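Long-range contacts in activator of Hsp90 ATPase homologue 1/2-like C-terminal domain-containing protein (Rhodobacter sphaeroides, PDB 3PU2), which is of unknown function but belongs to the AHA1 family, whose SRPBCC (Bet v 1-like) fold suggests that it may bind a ligand or a partner protein: residues T13-R19 with E118-D124; L32-L38 with C52-P56; G75-R79 with H91-D96. One frame throughout, in Å; residues are numbered along the deposited sequence.

Contact 1 of 3, residues T13-R19 with E118-D124; sequences TRLEFRR and ELAMAVD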
loop_
_atom_site.group_PDB
_atom_site.type_symbol
_atom_site.label_atom_id
_atom_site.label_comp_id
_atom_site.label_asym_id
_atom_site.label_seq_id
_atom_site.Cartn_x
_atom_site.Cartn_y
_atom_site.Cartn_z
ATOM N N THR A 13 0.263 -3.551 18.122
ATOM C CA THR A 13 1.314 -3.142 17.203
ATOM C C THR A 13 0.976 -3.560 15.784
ATOM O O THR A 13 1.861 -3.625 14.937
ATOM C CB THR A 13 2.687 -3.780 17.554
ATOM O OG1 THR A 13 2.634 -5.194 17.314
ATOM C CG2 THR A 13 3.065 -3.523 19.018
ATOM N N ARG A 14 -0.300 -3.820 15.512
ATOM C CA ARG A 14 -0.706 -4.270 14.185
ATOM C C ARG A 14 -1.978 -3.580 13.688
ATOM O O ARG A 14 -2.949 -3.467 14.432
ATOM C CB ARG A 14 -0.914 -5.783 14.245
ATOM C CG ARG A 14 -1.234 -6.466 12.944
ATOM C CD ARG A 14 -1.686 -7.892 13.211
ATOM N NE ARG A 14 -1.993 -8.631 11.990
ATOM C CZ ARG A 14 -1.081 -9.010 11.103
ATOM N NH1 ARG A 14 0.192 -8.714 11.307
ATOM N NH2 ARG A 14 -1.435 -9.699 10.021
ATOM N N LEU A 15 -1.968 -3.109 12.442
ATOM C CA LEU A 15 -3.140 -2.456 11.856
ATOM C C LEU A 15 -3.622 -3.264 10.671
ATOM O O LEU A 15 -2.825 -3.709 9.849
ATOM C CB LEU A 15 -2.825 -1.020 11.419
ATOM C CG LEU A 15 -2.858 0.013 12.552
ATOM C CD1 LEU A 15 -2.349 1.362 12.063
ATOM C CD2 LEU A 15 -4.268 0.134 13.074
ATOM N N GLU A 16 -4.932 -3.457 10.590
ATOM C CA GLU A 16 -5.512 -4.246 9.516
ATOM C C GLU A 16 -6.514 -3.447 8.692
ATOM O O GLU A 16 -7.187 -2.563 9.209
ATOM C CB GLU A 16 -6.179 -5.491 10.114
ATOM C CG GLU A 16 -5.191 -6.505 10.713
ATOM C CD GLU A 16 -5.841 -7.493 11.680
ATOM O OE1 GLU A 16 -7.012 -7.878 11.463
ATOM O OE2 GLU A 16 -5.167 -7.897 12.653
ATOM N N PHE A 17 -6.592 -3.754 7.401
ATOM C CA PHE A 17 -7.514 -3.070 6.495
ATOM C C PHE A 17 -7.970 -4.081 5.452
ATOM O O PHE A 17 -7.246 -5.025 5.137
ATOM C CB PHE A 17 -6.826 -1.898 5.774
ATOM C CG PHE A 17 -6.200 -0.888 6.695
ATOM C CD1 PHE A 17 -6.942 0.155 7.218
ATOM C CD2 PHE A 17 -4.857 -0.991 7.043
ATOM C CE1 PHE A 17 -6.360 1.087 8.075
ATOM C CE2 PHE A 17 -4.265 -0.062 7.904
ATOM C CZ PHE A 17 -5.021 0.978 8.418
ATOM N N ARG A 18 -9.172 -3.878 4.927
ATOM C CA ARG A 18 -9.732 -4.754 3.908
ATOM C C ARG A 18 -10.548 -3.889 2.962
ATOM O O ARG A 18 -11.232 -2.964 3.391
ATOM C CB ARG A 18 -10.629 -5.822 4.547
ATOM C CG ARG A 18 -9.912 -6.747 5.526
ATOM C CD ARG A 18 -10.728 -7.995 5.828
ATOM N NE ARG A 18 -11.939 -7.700 6.586
ATOM C CZ ARG A 18 -12.839 -8.612 6.944
ATOM N NH1 ARG A 18 -12.664 -9.884 6.609
ATOM N NH2 ARG A 18 -13.906 -8.254 7.645
ATOM N N ARG A 19 -10.482 -4.188 1.675
ATOM C CA ARG A 19 -11.213 -3.407 0.696
ATOM C C ARG A 19 -11.536 -4.228 -0.549
ATOM O O ARG A 19 -10.711 -5.002 -1.025
ATOM C CB ARG A 19 -10.381 -2.177 0.325
ATOM C CG ARG A 19 -10.863 -1.392 -0.891
ATOM C CD ARG A 19 -11.865 -0.283 -0.558
ATOM N NE ARG A 19 -11.632 0.855 -1.442
ATOM C CZ ARG A 19 -12.483 1.321 -2.346
ATOM N NH1 ARG A 19 -13.673 0.757 -2.509
ATOM N NH2 ARG A 19 -12.130 2.355 -3.094
ATOM N N GLU A 118 -10.736 -9.058 -3.001
ATOM C CA GLU A 118 -10.716 -8.380 -1.719
ATOM C C GLU A 118 -9.255 -8.256 -1.327
ATOM O O GLU A 118 -8.524 -9.244 -1.337
ATOM C CB GLU A 118 -11.453 -9.169 -0.640
ATOM C CG GLU A 118 -11.232 -8.587 0.753
ATOM C CD GLU A 118 -11.999 -9.316 1.830
ATOM O OE1 GLU A 118 -12.313 -10.508 1.619
ATOM O OE2 GLU A 118 -12.272 -8.706 2.889
ATOM N N LEU A 119 -8.827 -7.042 -0.998
ATOM C CA LEU A 119 -7.446 -6.813 -0.596
ATOM C C LEU A 119 -7.368 -6.702 0.907
ATOM O O LEU A 119 -7.966 -5.801 1.502
ATOM C CB LEU A 119 -6.890 -5.528 -1.212
ATOM C CG LEU A 119 -5.490 -5.085 -0.751
ATOM C CD1 LEU A 119 -4.471 -6.136 -1.129
ATOM C CD2 LEU A 119 -5.110 -3.771 -1.395
ATOM N N ALA A 120 -6.651 -7.639 1.517
ATOM C CA ALA A 120 -6.452 -7.634 2.959
ATOM C C ALA A 120 -5.023 -7.142 3.175
ATOM O O ALA A 120 -4.068 -7.701 2.620
ATOM C CB ALA A 120 -6.629 -9.028 3.526
HETATM N N MSE A 121 -4.883 -6.081 3.967
HETATM C CA MSE A 121 -3.587 -5.500 4.246
HETATM C C MSE A 121 -3.338 -5.371 5.738
HETATM O O MSE A 121 -4.231 -5.003 6.496
HETATM C CB MSE A 121 -3.487 -4.128 3.584
HETATM C CG MSE A 121 -2.236 -3.363 3.986
HETATM SE SE MSE A 121 -1.910 -1.786 2.941
HETATM C CE MSE A 121 -1.615 -0.554 4.392
ATOM N N ALA A 122 -2.111 -5.674 6.152
ATOM C CA ALA A 122 -1.717 -5.590 7.555
ATOM C C ALA A 122 -0.337 -4.952 7.664
ATOM O O ALA A 122 0.554 -5.198 6.831
ATOM C CB ALA A 122 -1.678 -6.961 8.164
ATOM N N VAL A 123 -0.159 -4.140 8.701
ATOM C CA VAL A 123 1.104 -3.464 8.919
ATOM C C VAL A 123 1.524 -3.727 10.353
ATOM O O VAL A 123 0.807 -3.357 11.282
ATOM C CB VAL A 123 0.961 -1.935 8.687
ATOM C CG1 VAL A 123 2.308 -1.255 8.802
ATOM C CG2 VAL A 123 0.378 -1.679 7.325
ATOM N N ASP A 124 2.663 -4.396 10.534
ATOM C CA ASP A 124 3.158 -4.672 11.874
ATOM C C ASP A 124 4.163 -3.579 12.180
ATOM O O ASP A 124 5.076 -3.335 11.391
ATOM C CB ASP A 124 3.856 -6.034 11.949
ATOM C CG ASP A 124 2.890 -7.198 11.852
ATOM O OD1 ASP A 124 1.883 -7.206 12.601
ATOM O OD2 ASP A 124 3.153 -8.111 11.033
#
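Arg-14 reaches Asp-124 because its CG stands anti to the backbone N (chi1 -175°) with an extended chain on to NE, while Asp-124 sets its own CG anti to the carbonyl carbon (chi1 -71°). The two side chains therefore run alongside each other, pointing the same way. They sit on neighbouring strands, 14-21 and 116-124, of the antiparallel sheet that curves round helix 139-156 in the helix-grip fold of the SRPBCC superfamily. The salt bridge joins Arg-14 NH1 to Asp-124 OD1 at 2.6 Å; the oxygen lies near the guanidinium plane and is met on its syn side, somewhat out of the carboxylate plane. The methyl of Ala-122 lies over one face of the guanidinium, 3.3 Å from CB to Arg-14 NH2, small enough to leave the flat group room on this face. Further along the same side of the sheet, Arg-18 and Glu-118 make a longer ion pair, NE to OE2 3.8 Å. No N-H points at that oxygen, so charge alone links them, and Arg-18 CD comes nearer to Glu-118 OE2, at 3.4 Å.

The other face is mostly apolar. Leu-15 and Phe-17 both touch Met-139 of helix 139-156, and Phe-17 CD2 packs 4.2 Å from CE of Met-121, a selenomethionine in the crystal. Arg-19 shares this face near its end, and its guanidinium pairs with Asp-151 on the helix, so the charge is met where the apolar layer runs out. Between the two faces, six backbone hydrogen bonds tie the strands, two at each of the pairs Leu-15/Val-123, Phe-17/Met-121 and Arg-19/Leu-119. In the last of these Leu-119 N donates to Arg-19 O over 2.8 Å, almost straight at 175°.

Contact 2 of 3, residues L32-L38 with C52-P56; sequences LTSPALL and CVFEP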
loop_
_atom_site.group_PDB
_atom_site.type_symbol
_atom_site.label_atom_id
_atom_site.label_comp_id
_atom_site.label_asym_id
_atom_site.label_seq_id
_atom_site.Cartn_x
_atom_site.Cartn_y
_atom_site.Cartn_z
ATOM N N LEU A 32 -1.007 -3.151 -7.939
ATOM C CA LEU A 32 -0.303 -3.038 -6.666
ATOM C C LEU A 32 1.216 -3.213 -6.721
ATOM O O LEU A 32 1.921 -2.809 -5.784
ATOM C CB LEU A 32 -0.881 -4.053 -5.687
ATOM C CG LEU A 32 -2.291 -3.740 -5.194
ATOM C CD1 LEU A 32 -2.966 -4.997 -4.720
ATOM C CD2 LEU A 32 -2.220 -2.745 -4.061
ATOM N N THR A 33 1.723 -3.786 -7.813
ATOM C CA THR A 33 3.158 -4.044 -7.920
ATOM C C THR A 33 3.897 -3.526 -9.158
ATOM O O THR A 33 5.105 -3.724 -9.280
ATOM C CB THR A 33 3.433 -5.557 -7.824
ATOM O OG1 THR A 33 3.187 -6.166 -9.098
ATOM C CG2 THR A 33 2.521 -6.201 -6.769
ATOM N N SER A 34 3.198 -2.870 -10.076
ATOM C CA SER A 34 3.861 -2.360 -11.268
ATOM C C SER A 34 4.318 -0.903 -11.133
ATOM O O SER A 34 3.574 -0.040 -10.688
ATOM C CB SER A 34 2.945 -2.506 -12.478
ATOM O OG SER A 34 3.618 -2.102 -13.655
ATOM N N PRO A 35 5.570 -0.617 -11.510
ATOM C CA PRO A 35 6.106 0.743 -11.424
ATOM C C PRO A 35 5.441 1.711 -12.398
ATOM O O PRO A 35 5.527 2.923 -12.226
ATOM C CB PRO A 35 7.587 0.546 -11.741
ATOM C CG PRO A 35 7.845 -0.858 -11.248
ATOM C CD PRO A 35 6.650 -1.582 -11.777
ATOM N N ALA A 36 4.790 1.180 -13.425
ATOM C CA ALA A 36 4.128 2.030 -14.409
ATOM C C ALA A 36 2.673 2.350 -14.044
ATOM O O ALA A 36 2.099 3.305 -14.565
ATOM C CB ALA A 36 4.186 1.372 -15.787
ATOM N N LEU A 37 2.089 1.557 -13.149
ATOM C CA LEU A 37 0.709 1.748 -12.731
ATOM C C LEU A 37 0.558 2.364 -11.338
ATOM O O LEU A 37 -0.394 3.088 -11.074
ATOM C CB LEU A 37 -0.033 0.409 -12.794
ATOM C CG LEU A 37 -0.700 0.003 -14.120
ATOM C CD1 LEU A 37 0.272 0.125 -15.266
ATOM C CD2 LEU A 37 -1.209 -1.429 -14.017
ATOM N N LEU A 38 1.498 2.091 -10.445
ATOM C CA LEU A 38 1.423 2.628 -9.090
ATOM C C LEU A 38 1.308 4.146 -8.999
ATOM O O LEU A 38 0.604 4.659 -8.138
ATOM C CB LEU A 38 2.632 2.189 -8.274
ATOM C CG LEU A 38 2.601 0.797 -7.660
ATOM C CD1 LEU A 38 3.997 0.471 -7.196
ATOM C CD2 LEU A 38 1.615 0.721 -6.502
ATOM N N CYS A 52 9.416 5.631 -8.751
ATOM C CA CYS A 52 8.829 4.385 -8.331
ATOM C C CYS A 52 9.545 3.136 -8.810
ATOM O O CYS A 52 9.438 2.727 -9.965
ATOM C CB CYS A 52 7.363 4.322 -8.762
ATOM S SG CYS A 52 6.486 2.942 -7.987
ATOM N N VAL A 53 10.271 2.534 -7.884
ATOM C CA VAL A 53 10.993 1.309 -8.136
ATOM C C VAL A 53 10.289 0.242 -7.308
ATOM O O VAL A 53 10.140 0.379 -6.097
ATOM C CB VAL A 53 12.468 1.431 -7.683
ATOM C CG1 VAL A 53 13.199 0.095 -7.873
ATOM C CG2 VAL A 53 13.144 2.554 -8.464
ATOM N N PHE A 54 9.837 -0.808 -7.976
ATOM C CA PHE A 54 9.158 -1.909 -7.304
ATOM C C PHE A 54 9.535 -3.175 -8.072
ATOM O O PHE A 54 9.401 -3.250 -9.302
ATOM C CB PHE A 54 7.645 -1.690 -7.337
ATOM C CG PHE A 54 6.901 -2.329 -6.193
ATOM C CD1 PHE A 54 6.591 -1.604 -5.054
ATOM C CD2 PHE A 54 6.467 -3.643 -6.276
ATOM C CE1 PHE A 54 5.850 -2.180 -4.016
ATOM C CE2 PHE A 54 5.729 -4.224 -5.243
ATOM C CZ PHE A 54 5.421 -3.489 -4.113
ATOM N N GLU A 55 10.045 -4.152 -7.336
ATOM C CA GLU A 55 10.466 -5.426 -7.898
ATOM C C GLU A 55 9.774 -6.452 -7.007
ATOM O O GLU A 55 10.225 -6.704 -5.895
ATOM C CB GLU A 55 11.986 -5.531 -7.786
ATOM C CG GLU A 55 12.706 -4.221 -8.132
ATOM C CD GLU A 55 14.229 -4.278 -7.953
ATOM O OE1 GLU A 55 14.697 -4.778 -6.910
ATOM O OE2 GLU A 55 14.957 -3.803 -8.854
ATOM N N PRO A 56 8.657 -7.042 -7.476
ATOM C CA PRO A 56 7.880 -8.036 -6.718
ATOM C C PRO A 56 8.355 -9.487 -6.727
ATOM O O PRO A 56 7.604 -10.388 -7.109
ATOM C CB PRO A 56 6.484 -7.893 -7.309
ATOM C CG PRO A 56 6.789 -7.705 -8.734
ATOM C CD PRO A 56 7.971 -6.717 -8.737
#
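Phe-54 reaches across to Thr-33, Pro-35 and Leu-38, its CG set roughly anti to the backbone N (chi1 -152°), which turns the ring to Thr-33 and Leu-38. At the root of the side chain, CB lies 4.0 Å from CG of Pro-35 and also faces the carbonyl oxygen of Thr-33. CG and CD1 then meet one methyl, CD1 of Leu-38, which stands 4.0 Å from Phe-54 CD1 as the two side chains cross at about a right angle. On the other flank CD2 approaches Thr-33 O at 3.3 Å, and CE2 rests 3.7 Å from CB of Thr-33. Finally CZ comes to 3.9 Å from Leu-32 O, which sits over one face of the ring near its rim.

In the helix-grip fold this joins the end of helix 25-33 and the turn after it to strand 49-54, an outermost strand of the sheet. A flat, apolar ring suits the junction, since it also packs against Ile-62 and Leu-89 of other strands. Thr-33 offers its carbon side here: its OG1 is hydrogen-bonded back to Trp-29 O within the helix, while its CB touches CB of Pro-56 at 3.9 Å. No hydrogen bond crosses the contact. Cys-52, compact and weakly polar, places SG 3.6 Å from CD1 of Leu-38, and Pro-35 lays its CB 3.4 Å from the carbonyl oxygen of Cys-52.

Contact 3 of 3, residues G75-R79 with H91-D96; sequences GLTGR and HSELYD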
loop_
_atom_site.group_PDB
_atom_site.type_symbol
_atom_site.label_atom_id
_atom_site.label_comp_id
_atom_site.label_asym_id
_atom_site.label_seq_id
_atom_site.Cartn_x
_atom_site.Cartn_y
_atom_site.Cartn_z
ATOM N N GLY A 75 9.783 10.138 0.992
ATOM C CA GLY A 75 9.958 8.837 0.391
ATOM C C GLY A 75 10.115 7.681 1.345
ATOM O O GLY A 75 10.201 7.847 2.570
ATOM N N LEU A 76 10.161 6.492 0.763
ATOM C CA LEU A 76 10.310 5.292 1.548
ATOM C C LEU A 76 11.091 4.237 0.777
ATOM O O LEU A 76 11.137 4.243 -0.449
ATOM C CB LEU A 76 8.929 4.766 1.964
ATOM C CG LEU A 76 7.996 4.200 0.901
ATOM C CD1 LEU A 76 8.474 2.803 0.503
ATOM C CD2 LEU A 76 6.588 4.129 1.463
ATOM N N THR A 77 11.722 3.350 1.526
ATOM C CA THR A 77 12.499 2.271 0.959
ATOM C C THR A 77 12.002 1.038 1.675
ATOM O O THR A 77 11.446 1.129 2.773
ATOM C CB THR A 77 13.987 2.426 1.264
ATOM O OG1 THR A 77 14.330 3.816 1.257
ATOM C CG2 THR A 77 14.809 1.713 0.213
ATOM N N GLY A 78 12.193 -0.111 1.050
ATOM C CA GLY A 78 11.760 -1.350 1.654
ATOM C C GLY A 78 12.333 -2.469 0.825
ATOM O O GLY A 78 12.952 -2.241 -0.223
ATOM N N ARG A 79 12.115 -3.689 1.287
ATOM C CA ARG A 79 12.621 -4.853 0.596
ATOM C C ARG A 79 11.484 -5.856 0.485
ATOM O O ARG A 79 10.713 -6.012 1.428
ATOM C CB ARG A 79 13.761 -5.451 1.423
ATOM C CG ARG A 79 14.863 -6.115 0.626
ATOM C CD ARG A 79 15.429 -5.166 -0.414
ATOM N NE ARG A 79 16.887 -5.145 -0.407
ATOM C CZ ARG A 79 17.626 -4.618 -1.378
ATOM N NH1 ARG A 79 17.043 -4.073 -2.438
ATOM N NH2 ARG A 79 18.949 -4.633 -1.286
ATOM N N HIS A 91 6.657 -7.074 2.342
ATOM C CA HIS A 91 7.842 -6.259 2.212
ATOM C C HIS A 91 7.964 -5.399 3.432
ATOM O O HIS A 91 7.011 -5.247 4.206
ATOM C CB HIS A 91 7.789 -5.373 0.967
ATOM C CG HIS A 91 6.747 -4.296 1.018
ATOM N ND1 HIS A 91 5.512 -4.424 0.419
ATOM C CD2 HIS A 91 6.769 -3.062 1.575
ATOM C CE1 HIS A 91 4.818 -3.315 0.603
ATOM N NE2 HIS A 91 5.559 -2.473 1.302
ATOM N N SER A 92 9.148 -4.852 3.621
ATOM C CA SER A 92 9.373 -3.977 4.748
ATOM C C SER A 92 9.203 -2.566 4.191
ATOM O O SER A 92 9.272 -2.372 2.980
ATOM C CB SER A 92 10.790 -4.190 5.279
ATOM O OG SER A 92 11.738 -4.124 4.222
ATOM N N GLU A 93 8.941 -1.598 5.062
ATOM C CA GLU A 93 8.807 -0.213 4.641
ATOM C C GLU A 93 9.500 0.636 5.683
ATOM O O GLU A 93 9.484 0.309 6.872
ATOM C CB GLU A 93 7.348 0.222 4.568
ATOM C CG GLU A 93 6.638 0.024 3.245
ATOM C CD GLU A 93 5.383 0.902 3.136
ATOM O OE1 GLU A 93 4.984 1.515 4.155
ATOM O OE2 GLU A 93 4.793 0.980 2.031
ATOM N N LEU A 94 10.117 1.718 5.232
ATOM C CA LEU A 94 10.781 2.647 6.126
ATOM C C LEU A 94 10.818 4.031 5.494
ATOM O O LEU A 94 11.506 4.237 4.496
ATOM C CB LEU A 94 12.205 2.191 6.431
ATOM C CG LEU A 94 12.946 3.148 7.377
ATOM C CD1 LEU A 94 12.209 3.269 8.695
ATOM C CD2 LEU A 94 14.342 2.618 7.627
ATOM N N TYR A 95 10.045 4.962 6.061
ATOM C CA TYR A 95 10.045 6.342 5.556
ATOM C C TYR A 95 11.169 7.089 6.257
ATOM O O TYR A 95 12.201 6.491 6.609
ATOM C CB TYR A 95 8.733 7.098 5.874
ATOM C CG TYR A 95 7.456 6.583 5.275
ATOM C CD1 TYR A 95 6.815 5.466 5.806
ATOM C CD2 TYR A 95 6.830 7.274 4.238
ATOM C CE1 TYR A 95 5.565 5.049 5.323
ATOM C CE2 TYR A 95 5.583 6.872 3.744
ATOM C CZ TYR A 95 4.952 5.759 4.290
ATOM O OH TYR A 95 3.717 5.348 3.811
ATOM N N ASP A 96 10.899 8.367 6.548
ATOM C CA ASP A 96 11.835 9.267 7.217
ATOM C C ASP A 96 11.127 10.322 8.071
ATOM O O ASP A 96 11.304 11.517 7.819
ATOM C CB ASP A 96 12.666 9.960 6.161
ATOM C CG ASP A 96 13.421 8.984 5.300
ATOM O OD1 ASP A 96 14.500 8.556 5.745
ATOM O OD2 ASP A 96 12.934 8.631 4.202
#
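Leu-76 and Tyr-95 lie side by side and point the same way, so that the leucine branch CD2 comes over one face of the tyrosine ring. This CH-pi contact puts Leu-76 CD2 3.9 Å from the Tyr-95 ring centroid, displaced toward the rim that carries CZ. Glu-93 crosses the same leucine obliquely, with its OE2 3.7 Å from Leu-76 CD2. A branched aliphatic chain suits this place, lying between the tyrosine ring and the carboxylate end of Glu-93.

The backbone is that of the beta hairpin of strands 73-84 and 88-93, with Leu-94 and Tyr-95 just beyond the second strand. Thr-77 and Leu-94 are a hydrogen-bonded antiparallel pair: Thr-77 N reaches Leu-94 O over 3.1 Å, from above the carbonyl plane, and the return bond is weak. Gly-78 has no CB to crowd Ser-92 O, to which its CA comes close.

Ser-92 turns its hydroxyl across to Arg-79, OG lying between backbone N and carbonyl carbon (chi1 50°). There OG accepts from Arg-79 N at 3.0 Å, while Ser-92 N donates to Arg-79 O at 2.9 Å. An alanine here would remove that acceptor and is likely to leave Arg-79 N without its mate. The pairing at Arg-79 thus probably depends on the side chain of Ser-92 as well as on the backbone.

All three contacts reach the same antiparallel sheet. Contact 2 has the largest share of buried residues, four of seven; contacts 1 and 3 lie more at the surface, contact 3 with Tyr-95 and Asp-96 exposed. Contact 1 pairs long runs of two strands, with ion pairs on one face and apolar packing toward helix 139-156 on the other. Contact 3 also pairs strands, but with a single bridge, Thr-77 to Leu-94, its second segment passing into an exposed loop. Contact 2 holds a helix end against an outermost strand by apolar packing, without a hydrogen bond across. It touches contact 1 through Leu-32 and Leu-119, whereas contact 3 touches neither. Along the chain, contact 1 encloses the other two.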